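Local structure of minor fimbrium anchoring subunit Mfa2 (Porphyromonas gingivalis, 5NFI) at residues I107-L112 against F199-L203; S117-E121 against I133-A137; R140-R145 against L244-F250; K162-G168 against A179-Y184. The protein anchors the minor (Mfa1) fimbriae of the bacterium in its outer membrane through interaction with the shaft subunit Mfa1, and regulates fimbrial length. All blocks are in the same frame, centred on the assembly; numbering follows the deposited sequence.

Interaction 1 (I107-L112 against F199-L203)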
loop_
_atom_site.group_PDB
_atom_site.type_symbol
_atom_site.label_atom_id
_atom_site.label_comp_id
_atom_site.label_asym_id
_atom_site.label_seq_id
_atom_site.Cartn_x
_atom_site.Cartn_y
_atom_site.Cartn_z
ATOM N N ILE A 107 3.723 8.070 -8.006
ATOM C CA ILE A 107 3.730 8.304 -6.576
ATOM C C ILE A 107 5.064 7.968 -5.913
ATOM O O ILE A 107 5.119 7.777 -4.694
ATOM C CB ILE A 107 2.594 7.518 -5.861
ATOM C CG1 ILE A 107 2.837 6.007 -5.923
ATOM C CG2 ILE A 107 1.202 7.957 -6.380
ATOM C CD1 ILE A 107 1.744 5.206 -5.312
ATOM N N ASP A 108 6.140 7.931 -6.700
ATOM C CA ASP A 108 7.476 7.754 -6.117
ATOM C C ASP A 108 7.673 8.819 -5.063
ATOM O O ASP A 108 7.213 9.936 -5.220
ATOM C CB ASP A 108 8.616 7.860 -7.150
ATOM C CG ASP A 108 8.468 6.888 -8.314
ATOM O OD1 ASP A 108 7.951 5.757 -8.122
ATOM O OD2 ASP A 108 8.873 7.267 -9.440
ATOM N N GLY A 109 8.363 8.459 -3.990
ATOM C CA GLY A 109 8.735 9.409 -2.970
ATOM C C GLY A 109 7.605 9.744 -2.017
ATOM O O GLY A 109 7.736 10.666 -1.225
ATOM N N THR A 110 6.501 9.009 -2.095
ATOM C CA THR A 110 5.408 9.174 -1.149
ATOM C C THR A 110 5.183 7.921 -0.311
ATOM O O THR A 110 5.351 6.806 -0.778
ATOM C CB THR A 110 4.081 9.513 -1.851
ATOM O OG1 THR A 110 3.433 8.301 -2.260
ATOM C CG2 THR A 110 4.307 10.417 -3.048
ATOM N N THR A 111 4.771 8.105 0.928
ATOM C CA THR A 111 4.378 6.985 1.769
ATOM C C THR A 111 2.894 7.068 2.013
ATOM O O THR A 111 2.340 8.165 2.069
ATOM C CB THR A 111 5.119 6.993 3.094
ATOM O OG1 THR A 111 5.222 8.345 3.573
ATOM C CG2 THR A 111 6.512 6.431 2.896
ATOM N N LEU A 112 2.240 5.922 2.118
ATOM C CA LEU A 112 0.830 5.913 2.455
ATOM C C LEU A 112 0.624 4.952 3.588
ATOM O O LEU A 112 1.133 3.829 3.546
ATOM C CB LEU A 112 -0.024 5.507 1.265
ATOM C CG LEU A 112 -1.524 5.491 1.566
ATOM C CD1 LEU A 112 -2.052 6.906 1.582
ATOM C CD2 LEU A 112 -2.285 4.628 0.566
ATOM N N PHE A 199 12.221 1.238 -11.596
ATOM C CA PHE A 199 11.751 1.479 -10.233
ATOM C C PHE A 199 10.270 1.877 -10.180
ATOM O O PHE A 199 9.844 2.836 -10.829
ATOM C CB PHE A 199 12.605 2.544 -9.557
ATOM C CG PHE A 199 12.173 2.858 -8.151
ATOM C CD1 PHE A 199 12.610 2.087 -7.091
ATOM C CD2 PHE A 199 11.314 3.920 -7.891
ATOM C CE1 PHE A 199 12.205 2.382 -5.793
ATOM C CE2 PHE A 199 10.901 4.209 -6.607
ATOM C CZ PHE A 199 11.348 3.444 -5.555
ATOM N N PHE A 200 9.497 1.132 -9.399
ATOM C CA PHE A 200 8.067 1.370 -9.262
ATOM C C PHE A 200 7.711 1.724 -7.822
ATOM O O PHE A 200 8.246 1.141 -6.876
ATOM C CB PHE A 200 7.251 0.136 -9.673
ATOM C CG PHE A 200 7.554 -0.367 -11.040
ATOM C CD1 PHE A 200 8.636 -1.201 -11.264
ATOM C CD2 PHE A 200 6.754 -0.015 -12.109
ATOM C CE1 PHE A 200 8.914 -1.665 -12.535
ATOM C CE2 PHE A 200 7.026 -0.478 -13.392
ATOM C CZ PHE A 200 8.099 -1.293 -13.607
ATOM N N THR A 201 6.805 2.669 -7.645
ATOM C CA THR A 201 6.192 2.808 -6.351
ATOM C C THR A 201 4.732 2.429 -6.506
ATOM O O THR A 201 3.967 3.095 -7.216
ATOM C CB THR A 201 6.318 4.226 -5.769
ATOM O OG1 THR A 201 7.696 4.598 -5.707
ATOM C CG2 THR A 201 5.745 4.246 -4.369
ATOM N N THR A 202 4.341 1.346 -5.857
ATOM C CA THR A 202 2.974 0.904 -5.980
ATOM C C THR A 202 2.329 0.939 -4.602
ATOM O O THR A 202 2.985 1.253 -3.617
ATOM C CB THR A 202 2.894 -0.505 -6.593
ATOM O OG1 THR A 202 1.523 -0.900 -6.718
ATOM C CG2 THR A 202 3.619 -1.505 -5.727
ATOM N N LEU A 203 1.049 0.624 -4.519
ATOM C CA LEU A 203 0.424 0.619 -3.220
ATOM C C LEU A 203 0.479 -0.805 -2.686
ATOM O O LEU A 203 1.521 -1.455 -2.798
ATOM C CB LEU A 203 -0.997 1.179 -3.286
ATOM C CG LEU A 203 -1.002 2.648 -3.733
ATOM C CD1 LEU A 203 -2.404 3.169 -3.907
ATOM C CD2 LEU A 203 -0.235 3.515 -2.737
HETATM O O HOH W 1 4.168 5.168 -8.949
#
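Thr-201 and Asp-108 meet through a side-chain hydrogen bond between the loop 107-112 and the end of strand 196-202. The threonine hydroxyl OG1 donates to Asp-108 OD1 at 2.7 Å, arriving on the anti lone pair, the one turned away from the second carboxylate oxygen. The same OD1 lies near the ring of Phe-199, 3.7 Å from its CE2 atom, with the carboxylate and ring planes 60° apart. Thr-201 has its methyl CG2 anti to its own backbone N, which lays it against Ile-107, 3.7 Å from CG1. Further along, the apolar tips take over: Ile-107 CD1 meets Leu-203 CD2 at 3.7 Å, the two side chains crossing at about a right angle, and Leu-112 CD2 touches the same Leu-203 methyl, here with the side chains crossing obliquely. A water joins the backbones, accepting from Ile-107 N and donating to Thr-201 O, 2.7 Å away.

The loop is shaped by a type II turn from Ile-107 to Thr-110, with Gly-109 at positive phi. Ile-107 O is gripped twice, by Thr-110 N and by Thr-110 OG1, the latter in the carbonyl plane on a lone pair at 3.0 Å. In the next shell, Asn-106 OD1 accepts from Asp-108 N, while Leu-97 covers both Ile-107 and Leu-203. The contact is thus a type II turn and the residues after it, docked through Asp-108, Ile-107 and Leu-112 on the last residues of strand 196-202 and on Leu-203.

Interaction 2 (S117-E121 against I133-A137); sequences SPVVE and IHTRA
Val-120 meets Ile-133 and Thr-135 between the two arms of a beta hairpin, strands 113-122 and 133-151, whose touching segments run 163° apart end to end. No hydrogen bond passes directly between 117-121 and 133-137, and the two backbones diverge: the CA atoms of Ser-117 and Ala-137 are 4.5 Å apart, those of Glu-121 and Ile-133 7.6 Å. Contact across the pair is made mainly by side chains.

The apolar part centres on Val-120. Its CB lies 3.6 Å from Ile-133 CD1, and its CG1 methyl reaches the CB of Thr-135, the two side chains meeting at about a right angle. Ile-133 holds CG1 between its backbone N and carbonyl carbon (chi1 66°) and is extended beyond it, an arrangement that brings CD1 against Val-120 and also to 3.6 Å from Glu-121 N. Val-5 of strand 3-10 packs on both Ile-133 and Thr-135.

Carbon-to-oxygen contacts join apolar ones at the other end. The ring of Pro-118 slides past Thr-135 in the opposite direction, placing CG 3.4 Å from Thr-135 OG1, while Ser-117 and Ala-137 pack through their CB atoms.

Polar bonds stay within an arm or lead to other parts of the fold. Ser-117 OG donates to Pro-118 O at 2.8 Å, tilted 25° from the carbonyl plane, and is also hydrogen-bonded to Ile-68 N of strand 64-72. His-134, whose CB points away from 117-121, stacks on Tyr-6 and bonds to Glu-55. Beside Ser-117, Pro-118 CD lies 3.2 Å from Arg-136 O.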
loop_
_atom_site.group_PDB
_atom_site.type_symbol
_atom_site.label_atom_id
_atom_site.label_comp_id
_atom_site.label_asym_id
_atom_site.label_seq_id
_atom_site.Cartn_x
_atom_site.Cartn_y
_atom_site.Cartn_z
ATOM N N SER A 117 -7.518 1.014 14.907
ATOM C CA SER A 117 -7.436 0.950 16.358
ATOM C C SER A 117 -8.240 -0.248 16.869
ATOM O O SER A 117 -9.041 -0.835 16.130
ATOM C CB SER A 117 -7.968 2.234 16.986
ATOM O OG SER A 117 -9.384 2.188 17.055
ATOM N N PRO A 118 -8.040 -0.615 18.139
ATOM C CA PRO A 118 -9.001 -1.582 18.664
ATOM C C PRO A 118 -10.368 -0.931 18.839
ATOM O O PRO A 118 -10.498 0.282 18.711
ATOM C CB PRO A 118 -8.401 -1.996 20.013
ATOM C CG PRO A 118 -7.454 -0.893 20.375
ATOM C CD PRO A 118 -6.950 -0.320 19.083
ATOM N N VAL A 119 -11.379 -1.744 19.100
ATOM C CA VAL A 119 -12.673 -1.229 19.458
ATOM C C VAL A 119 -12.576 -0.557 20.816
ATOM O O VAL A 119 -12.108 -1.160 21.796
ATOM C CB VAL A 119 -13.724 -2.332 19.522
ATOM C CG1 VAL A 119 -15.078 -1.748 19.950
ATOM C CG2 VAL A 119 -13.818 -3.047 18.199
ATOM N N VAL A 120 -13.017 0.694 20.871
ATOM C CA VAL A 120 -13.038 1.449 22.112
ATOM C C VAL A 120 -14.474 1.740 22.478
ATOM O O VAL A 120 -15.384 1.465 21.691
ATOM C CB VAL A 120 -12.245 2.759 21.996
ATOM C CG1 VAL A 120 -10.787 2.458 21.690
ATOM C CG2 VAL A 120 -12.843 3.657 20.933
ATOM N N GLU A 121 -14.677 2.317 23.657
ATOM C CA GLU A 121 -16.017 2.467 24.193
ATOM C C GLU A 121 -16.210 3.713 25.054
ATOM O O GLU A 121 -15.620 3.818 26.131
ATOM C CB GLU A 121 -16.360 1.223 24.996
ATOM C CG GLU A 121 -17.711 1.216 25.648
ATOM C CD GLU A 121 -17.901 -0.063 26.416
ATOM O OE1 GLU A 121 -17.025 -0.951 26.245
ATOM O OE2 GLU A 121 -18.874 -0.176 27.201
ATOM N N ILE A 133 -11.679 8.849 26.515
ATOM C CA ILE A 133 -10.931 7.603 26.607
ATOM C C ILE A 133 -9.640 7.707 25.804
ATOM O O ILE A 133 -9.373 8.722 25.160
ATOM C CB ILE A 133 -11.757 6.401 26.125
ATOM C CG1 ILE A 133 -12.053 6.507 24.634
ATOM C CG2 ILE A 133 -13.058 6.311 26.898
ATOM C CD1 ILE A 133 -13.056 5.491 24.172
ATOM N N HIS A 134 -8.824 6.665 25.870
ATOM C CA HIS A 134 -7.580 6.636 25.116
ATOM C C HIS A 134 -7.423 5.323 24.388
ATOM O O HIS A 134 -8.042 4.329 24.757
ATOM C CB HIS A 134 -6.387 6.864 26.033
ATOM C CG HIS A 134 -6.371 8.218 26.661
ATOM N ND1 HIS A 134 -5.445 9.184 26.332
ATOM C CD2 HIS A 134 -7.178 8.775 27.595
ATOM C CE1 HIS A 134 -5.675 10.274 27.041
ATOM N NE2 HIS A 134 -6.722 10.052 27.816
ATOM N N THR A 135 -6.595 5.336 23.348
ATOM C CA THR A 135 -6.253 4.137 22.610
ATOM C C THR A 135 -4.999 4.392 21.775
ATOM O O THR A 135 -4.535 5.525 21.677
ATOM C CB THR A 135 -7.409 3.683 21.702
ATOM O OG1 THR A 135 -7.134 2.378 21.175
ATOM C CG2 THR A 135 -7.612 4.662 20.556
ATOM N N ARG A 136 -4.446 3.320 21.207
ATOM C CA ARG A 136 -3.304 3.382 20.302
ATOM C C ARG A 136 -3.689 2.739 18.981
ATOM O O ARG A 136 -4.558 1.859 18.950
ATOM C CB ARG A 136 -2.085 2.659 20.884
ATOM C CG ARG A 136 -1.582 3.231 22.170
ATOM C CD ARG A 136 -0.452 2.411 22.782
ATOM N NE ARG A 136 0.817 2.512 22.059
ATOM C CZ ARG A 136 1.495 1.486 21.533
ATOM N NH1 ARG A 136 1.038 0.241 21.637
ATOM N NH2 ARG A 136 2.654 1.702 20.921
ATOM N N ALA A 137 -3.029 3.160 17.900
ATOM C CA ALA A 137 -3.240 2.565 16.580
ATOM C C ALA A 137 -1.916 2.323 15.854
ATOM O O ALA A 137 -1.030 3.170 15.882
ATOM C CB ALA A 137 -4.141 3.449 15.746
#

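Interaction 3 (R140-R145 against L244-F250); sequences REYTNR and LRCINDF
A parallel strand pairing starts at Arg-145 and Asp-249, which with Glu-141 form a salt-bridge network; the loop before it offers carbonyls to Arg-140. Arg-140 reaches into the loop 244-247, bent at chi2 (72°). Its NH2 donates to Ile-247 O at 2.9 Å, in the guanidinium plane, and more weakly to Leu-244 O, while Arg-245 O lies over one face. NH1 bonds to Asn-248 OD1 in the plane of that amide, on a lone pair. The amide nitrogen has three acceptors: Asn-248 ND2 bonds to Thr-143 O at 3.0 Å, to Glu-141 O from above the carbonyl plane, and weakly to Asn-144 OD1. Both ends of the Asn-248 side chain are thereby held, fixing which way its amide faces.

Arg-145 grips Asp-249 side-on, NE to OD2 at 3.1 Å and NH1 to OD1 at 2.9 Å, with the two planes 42° apart. Its NH2 turns to the syn lone pair of Glu-141 OE2 at 2.8 Å; Thr-143 OG1 takes the anti one. Two carboxylates on one guanidinium probably balance its charge.

Backbone bonds Arg-145 N to Asn-248 O and Phe-250 N to Arg-145 O join the parallel strands 133-151 and 249-258. Cys-246 ties the loop to Cys-15 by a disulfide, helix 229-233 packs on Leu-244 and Phe-250, and strand 196-202 borders 143-145, while strand 113-122 adjoins Arg-140.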
loop_
_atom_site.group_PDB
_atom_site.type_symbol
_atom_site.label_atom_id
_atom_site.label_comp_id
_atom_site.label_asym_id
_atom_site.label_seq_id
_atom_site.Cartn_x
_atom_site.Cartn_y
_atom_site.Cartn_z
ATOM N N ARG A 140 0.569 0.854 9.464
ATOM C CA ARG A 140 1.278 -0.005 8.548
ATOM C C ARG A 140 1.415 0.704 7.213
ATOM O O ARG A 140 0.444 1.275 6.707
ATOM C CB ARG A 140 0.536 -1.326 8.372
ATOM C CG ARG A 140 1.090 -2.227 7.273
ATOM C CD ARG A 140 2.432 -2.881 7.616
ATOM N NE ARG A 140 2.869 -3.682 6.477
ATOM C CZ ARG A 140 4.049 -3.562 5.871
ATOM N NH1 ARG A 140 4.957 -2.705 6.323
ATOM N NH2 ARG A 140 4.330 -4.313 4.819
ATOM N N GLU A 141 2.615 0.676 6.642
ATOM C CA GLU A 141 2.837 1.289 5.338
ATOM C C GLU A 141 2.253 0.422 4.240
ATOM O O GLU A 141 2.461 -0.788 4.232
ATOM C CB GLU A 141 4.323 1.534 5.075
ATOM C CG GLU A 141 4.532 2.291 3.780
ATOM C CD GLU A 141 5.984 2.524 3.447
ATOM O OE1 GLU A 141 6.843 2.152 4.289
ATOM O OE2 GLU A 141 6.251 3.087 2.352
ATOM N N TYR A 142 1.532 1.067 3.321
ATOM C CA TYR A 142 0.843 0.412 2.216
ATOM C C TYR A 142 1.578 0.603 0.887
ATOM O O TYR A 142 1.403 -0.194 -0.030
ATOM C CB TYR A 142 -0.575 0.958 2.059
ATOM C CG TYR A 142 -1.649 0.235 2.835
ATOM C CD1 TYR A 142 -1.343 -0.552 3.941
ATOM C CD2 TYR A 142 -2.981 0.336 2.450
ATOM C CE1 TYR A 142 -2.334 -1.213 4.635
ATOM C CE2 TYR A 142 -3.969 -0.319 3.134
ATOM C CZ TYR A 142 -3.646 -1.090 4.222
ATOM O OH TYR A 142 -4.654 -1.743 4.899
ATOM N N THR A 143 2.352 1.690 0.773
ATOM C CA THR A 143 3.235 1.861 -0.373
ATOM C C THR A 143 4.364 0.815 -0.356
ATOM O O THR A 143 4.829 0.360 0.708
ATOM C CB THR A 143 3.874 3.256 -0.438
ATOM O OG1 THR A 143 4.048 3.763 0.887
ATOM C CG2 THR A 143 3.043 4.226 -1.275
ATOM N N ASN A 144 4.785 0.427 -1.551
ATOM C CA ASN A 144 5.874 -0.518 -1.725
ATOM C C ASN A 144 6.753 0.007 -2.810
ATOM O O ASN A 144 6.263 0.461 -3.829
ATOM C CB ASN A 144 5.363 -1.899 -2.090
ATOM C CG ASN A 144 4.609 -2.539 -0.974
ATOM O OD1 ASN A 144 5.206 -3.039 -0.024
ATOM N ND2 ASN A 144 3.286 -2.565 -1.093
ATOM N N ARG A 145 8.049 -0.046 -2.573
ATOM C CA ARG A 145 9.036 0.364 -3.550
ATOM C C ARG A 145 9.626 -0.896 -4.142
ATOM O O ARG A 145 10.178 -1.731 -3.429
ATOM C CB ARG A 145 10.113 1.245 -2.910
ATOM C CG ARG A 145 9.585 2.592 -2.440
ATOM C CD ARG A 145 10.454 3.167 -1.344
ATOM N NE ARG A 145 10.340 2.392 -0.109
ATOM C CZ ARG A 145 9.357 2.533 0.783
ATOM N NH1 ARG A 145 9.333 1.771 1.874
ATOM N NH2 ARG A 145 8.396 3.432 0.588
ATOM N N LEU A 244 5.398 -10.141 3.246
ATOM C CA LEU A 244 4.787 -8.893 2.780
ATOM C C LEU A 244 4.242 -8.028 3.911
ATOM O O LEU A 244 4.058 -6.828 3.749
ATOM C CB LEU A 244 3.645 -9.188 1.817
ATOM C CG LEU A 244 3.962 -9.965 0.558
ATOM C CD1 LEU A 244 2.687 -10.173 -0.221
ATOM C CD2 LEU A 244 4.973 -9.187 -0.245
ATOM N N ARG A 245 3.966 -8.640 5.057
ATOM C CA ARG A 245 3.343 -7.909 6.146
ATOM C C ARG A 245 4.374 -7.227 7.026
ATOM O O ARG A 245 4.013 -6.557 7.982
ATOM C CB ARG A 245 2.434 -8.823 6.971
ATOM C CG ARG A 245 1.563 -9.784 6.133
ATOM C CD ARG A 245 0.935 -9.115 4.872
ATOM N NE ARG A 245 0.572 -7.706 5.060
ATOM C CZ ARG A 245 0.283 -6.871 4.065
ATOM N NH1 ARG A 245 0.354 -7.283 2.806
ATOM N NH2 ARG A 245 -0.031 -5.608 4.326
ATOM N N CYS A 246 5.653 -7.338 6.675
ATOM C CA CYS A 246 6.713 -6.691 7.452
ATOM C C CYS A 246 7.644 -5.879 6.577
ATOM O O CYS A 246 8.448 -5.099 7.082
ATOM C CB CYS A 246 7.536 -7.725 8.229
ATOM S SG CYS A 246 6.597 -8.745 9.362
ATOM N N ILE A 247 7.538 -6.062 5.265
ATOM C CA ILE A 247 8.505 -5.466 4.347
ATOM C C ILE A 247 7.823 -4.574 3.307
ATOM O O ILE A 247 6.633 -4.731 3.042
ATOM C CB ILE A 247 9.332 -6.577 3.650
ATOM C CG1 ILE A 247 10.652 -6.022 3.135
ATOM C CG2 ILE A 247 8.545 -7.239 2.540
ATOM C CD1 ILE A 247 11.571 -5.564 4.251
ATOM N N ASN A 248 8.565 -3.628 2.731
ATOM C CA ASN A 248 7.995 -2.691 1.745
ATOM C C ASN A 248 8.951 -2.312 0.613
ATOM O O ASN A 248 8.686 -1.391 -0.159
ATOM C CB ASN A 248 7.519 -1.408 2.444
ATOM C CG ASN A 248 6.373 -1.658 3.389
ATOM O OD1 ASN A 248 6.567 -1.885 4.587
ATOM N ND2 ASN A 248 5.167 -1.647 2.856
ATOM N N ASP A 249 10.070 -3.021 0.517
ATOM C CA ASP A 249 11.038 -2.773 -0.534
ATOM C C ASP A 249 11.430 -4.076 -1.192
ATOM O O ASP A 249 11.744 -5.053 -0.520
ATOM C CB ASP A 249 12.260 -2.058 0.024
ATOM C CG ASP A 249 11.988 -0.597 0.281
ATOM O OD1 ASP A 249 11.184 -0.318 1.188
ATOM O OD2 ASP A 249 12.562 0.266 -0.427
ATOM N N PHE A 250 11.395 -4.101 -2.515
ATOM C CA PHE A 250 11.556 -5.361 -3.214
ATOM C C PHE A 250 12.577 -5.245 -4.343
ATOM O O PHE A 250 12.325 -4.579 -5.347
ATOM C CB PHE A 250 10.201 -5.843 -3.745
ATOM C CG PHE A 250 9.209 -6.166 -2.664
ATOM C CD1 PHE A 250 8.381 -5.174 -2.140
ATOM C CD2 PHE A 250 9.100 -7.457 -2.165
ATOM C CE1 PHE A 250 7.468 -5.459 -1.137
ATOM C CE2 PHE A 250 8.182 -7.760 -1.150
ATOM C CZ PHE A 250 7.364 -6.749 -0.635
#

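Interaction 4 (K162-G168 against A179-Y184)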
loop_
_atom_site.group_PDB
_atom_site.type_symbol
_atom_site.label_atom_id
_atom_site.label_comp_id
_atom_site.label_asym_id
_atom_site.label_seq_id
_atom_site.Cartn_x
_atom_site.Cartn_y
_atom_site.Cartn_z
ATOM N N LYS A 162 6.878 -3.759 -16.674
ATOM C CA LYS A 162 5.583 -3.254 -16.287
ATOM C C LYS A 162 5.094 -3.941 -15.040
ATOM O O LYS A 162 5.336 -5.132 -14.834
ATOM C CB LYS A 162 4.566 -3.442 -17.399
ATOM C CG LYS A 162 4.851 -2.642 -18.633
ATOM C CD LYS A 162 3.696 -2.743 -19.587
ATOM C CE LYS A 162 4.137 -2.449 -21.012
ATOM N NZ LYS A 162 2.966 -2.334 -21.948
ATOM N N LEU A 163 4.383 -3.173 -14.222
ATOM C CA LEU A 163 3.807 -3.663 -12.985
ATOM C C LEU A 163 2.340 -3.258 -12.903
ATOM O O LEU A 163 2.012 -2.067 -12.716
ATOM C CB LEU A 163 4.581 -3.116 -11.790
ATOM C CG LEU A 163 4.142 -3.545 -10.391
ATOM C CD1 LEU A 163 4.429 -5.022 -10.142
ATOM C CD2 LEU A 163 4.852 -2.683 -9.375
ATOM N N ALA A 164 1.463 -4.244 -13.053
ATOM C CA ALA A 164 0.032 -4.017 -12.963
ATOM C C ALA A 164 -0.523 -4.548 -11.645
ATOM O O ALA A 164 -0.127 -5.613 -11.169
ATOM C CB ALA A 164 -0.685 -4.661 -14.120
ATOM N N SER A 165 -1.451 -3.813 -11.049
ATOM C CA SER A 165 -2.075 -4.314 -9.843
ATOM C C SER A 165 -3.421 -3.662 -9.617
ATOM O O SER A 165 -3.565 -2.461 -9.797
ATOM C CB SER A 165 -1.161 -4.076 -8.651
ATOM O OG SER A 165 -1.767 -4.535 -7.460
ATOM N N SER A 166 -4.411 -4.451 -9.227
ATOM C CA SER A 166 -5.701 -3.896 -8.822
ATOM C C SER A 166 -5.649 -3.436 -7.382
ATOM O O SER A 166 -6.412 -3.921 -6.545
ATOM C CB SER A 166 -6.813 -4.928 -9.000
ATOM O OG SER A 166 -6.965 -5.246 -10.373
ATOM N N ASN A 167 -4.747 -2.506 -7.089
ATOM C CA ASN A 167 -4.560 -2.031 -5.721
ATOM C C ASN A 167 -4.594 -0.497 -5.561
ATOM O O ASN A 167 -3.879 0.056 -4.719
ATOM C CB ASN A 167 -3.233 -2.581 -5.175
ATOM C CG ASN A 167 -2.031 -2.028 -5.911
ATOM O OD1 ASN A 167 -2.159 -1.532 -7.020
ATOM N ND2 ASN A 167 -0.862 -2.094 -5.293
ATOM N N GLY A 168 -5.419 0.194 -6.342
ATOM C CA GLY A 168 -5.446 1.650 -6.297
ATOM C C GLY A 168 -6.667 2.217 -5.591
ATOM O O GLY A 168 -6.883 3.425 -5.556
ATOM N N ALA A 179 -11.242 -3.316 -8.181
ATOM C CA ALA A 179 -11.069 -2.361 -9.274
ATOM C C ALA A 179 -10.352 -3.009 -10.469
ATOM O O ALA A 179 -9.810 -4.105 -10.352
ATOM C CB ALA A 179 -10.296 -1.143 -8.787
ATOM N N ASP A 180 -10.353 -2.335 -11.616
ATOM C CA ASP A 180 -9.497 -2.732 -12.724
ATOM C C ASP A 180 -8.050 -2.592 -12.320
ATOM O O ASP A 180 -7.725 -1.828 -11.418
ATOM C CB ASP A 180 -9.749 -1.885 -13.960
ATOM C CG ASP A 180 -11.046 -2.213 -14.617
ATOM O OD1 ASP A 180 -11.707 -3.161 -14.142
ATOM O OD2 ASP A 180 -11.387 -1.543 -15.620
ATOM N N SER A 181 -7.174 -3.313 -13.000
ATOM C CA SER A 181 -5.765 -3.237 -12.685
ATOM C C SER A 181 -5.239 -1.865 -13.008
ATOM O O SER A 181 -5.842 -1.131 -13.766
ATOM C CB SER A 181 -4.970 -4.305 -13.443
ATOM O OG SER A 181 -4.836 -5.467 -12.640
ATOM N N THR A 182 -4.105 -1.530 -12.419
ATOM C CA THR A 182 -3.499 -0.229 -12.582
ATOM C C THR A 182 -2.041 -0.420 -12.932
ATOM O O THR A 182 -1.314 -1.138 -12.241
ATOM C CB THR A 182 -3.600 0.619 -11.297
ATOM O OG1 THR A 182 -4.971 0.789 -10.927
ATOM C CG2 THR A 182 -2.966 1.967 -11.501
ATOM N N TYR A 183 -1.601 0.215 -14.002
ATOM C CA TYR A 183 -0.201 0.140 -14.342
ATOM C C TYR A 183 0.546 1.223 -13.584
ATOM O O TYR A 183 0.068 2.344 -13.486
ATOM C CB TYR A 183 -0.009 0.258 -15.857
ATOM C CG TYR A 183 -0.307 -1.040 -16.549
ATOM C CD1 TYR A 183 -1.600 -1.375 -16.921
ATOM C CD2 TYR A 183 0.707 -1.964 -16.795
ATOM C CE1 TYR A 183 -1.876 -2.588 -17.544
ATOM C CE2 TYR A 183 0.446 -3.178 -17.416
ATOM C CZ TYR A 183 -0.845 -3.486 -17.783
ATOM O OH TYR A 183 -1.096 -4.698 -18.391
ATOM N N TYR A 184 1.707 0.877 -13.030
ATOM C CA TYR A 184 2.525 1.872 -12.329
ATOM C C TYR A 184 3.750 2.318 -13.134
ATOM O O TYR A 184 4.445 1.490 -13.741
ATOM C CB TYR A 184 2.957 1.335 -10.964
ATOM C CG TYR A 184 1.803 1.259 -10.005
ATOM C CD1 TYR A 184 0.990 0.139 -9.963
ATOM C CD2 TYR A 184 1.504 2.325 -9.163
ATOM C CE1 TYR A 184 -0.072 0.070 -9.099
ATOM C CE2 TYR A 184 0.447 2.265 -8.296
ATOM C CZ TYR A 184 -0.338 1.136 -8.263
ATOM O OH TYR A 184 -1.403 1.075 -7.399
HETATM O O HOH W 2 3.903 -0.677 -15.673
#
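Antiparallel strands 159-165 and 182-190 pair at this site, just where the first runs into an inverse gamma turn centred on Ser-166. Ser-165 and Thr-182 form a hydrogen-bonded pair, with Ser-165 N to Thr-182 O at 2.9 Å and Thr-182 N to Ser-165 O at 2.8 Å. Ala-164 and Tyr-183 make the adjacent non-hydrogen-bonded pair. One step on, Tyr-184 N donates to Leu-163 O, and a water bridges Leu-163 N and Tyr-184 O.

The side chains of Ala-164 and Tyr-183 share one face of this pairing. There the Ala-164 methyl sits over the Tyr-183 ring as a CH-pi contact, CB 3.9 Å from the centroid and 15° off the ring normal. Lys-162 lays its extended chain obliquely beside the same ring, its CD atom 3.9 Å from CE2 of Tyr-183. Trp-103 also meets this ring.

Tyr-184 is on the other face, and its hydroxyl donates to Asn-167 OD1 at 2.7 Å, from above the plane of the amide carbonyl; ring and amide planes stand 81° apart. Asn-167 has CG tucked between its backbone N and carbonyl carbon (chi1 66°), which turns the amide back to the tyrosine, while its ND2 bonds to Thr-202 OG1 and Lys-204 O. At the turn, Ser-166 OG lies 3.1 Å from Ser-181 OG in a hydrogen bond of undetermined direction. Because the Asn-167 amide accepts from Tyr-184 and donates to Thr-202 and Lys-204, its buried polar ends are satisfied and its flip state is set by its partners.

In the fold
Interactions 1, 3 and 4 cluster near the middle of the chain, while interaction 2 lies further out, its centre 29 Å from that of interaction 1 and 33 Å from that of interaction 4. Strand 133-151 runs through interactions 2 and 3, linking the outlying hairpin to the centre. Its neighbour 196-202 carries half of interaction 1 and also pairs with strand 182-190 of interaction 4. Direct bonds join the cluster: Leu-203 O to Asn-144 ND2, Leu-112 O to Tyr-142 N, and Thr-202 to Asn-167. Along the chain, interactions 2 and 4 fall between the two halves of interaction 1, whereas those of 1 and 3 alternate, so segments distant in sequence meet near the centre.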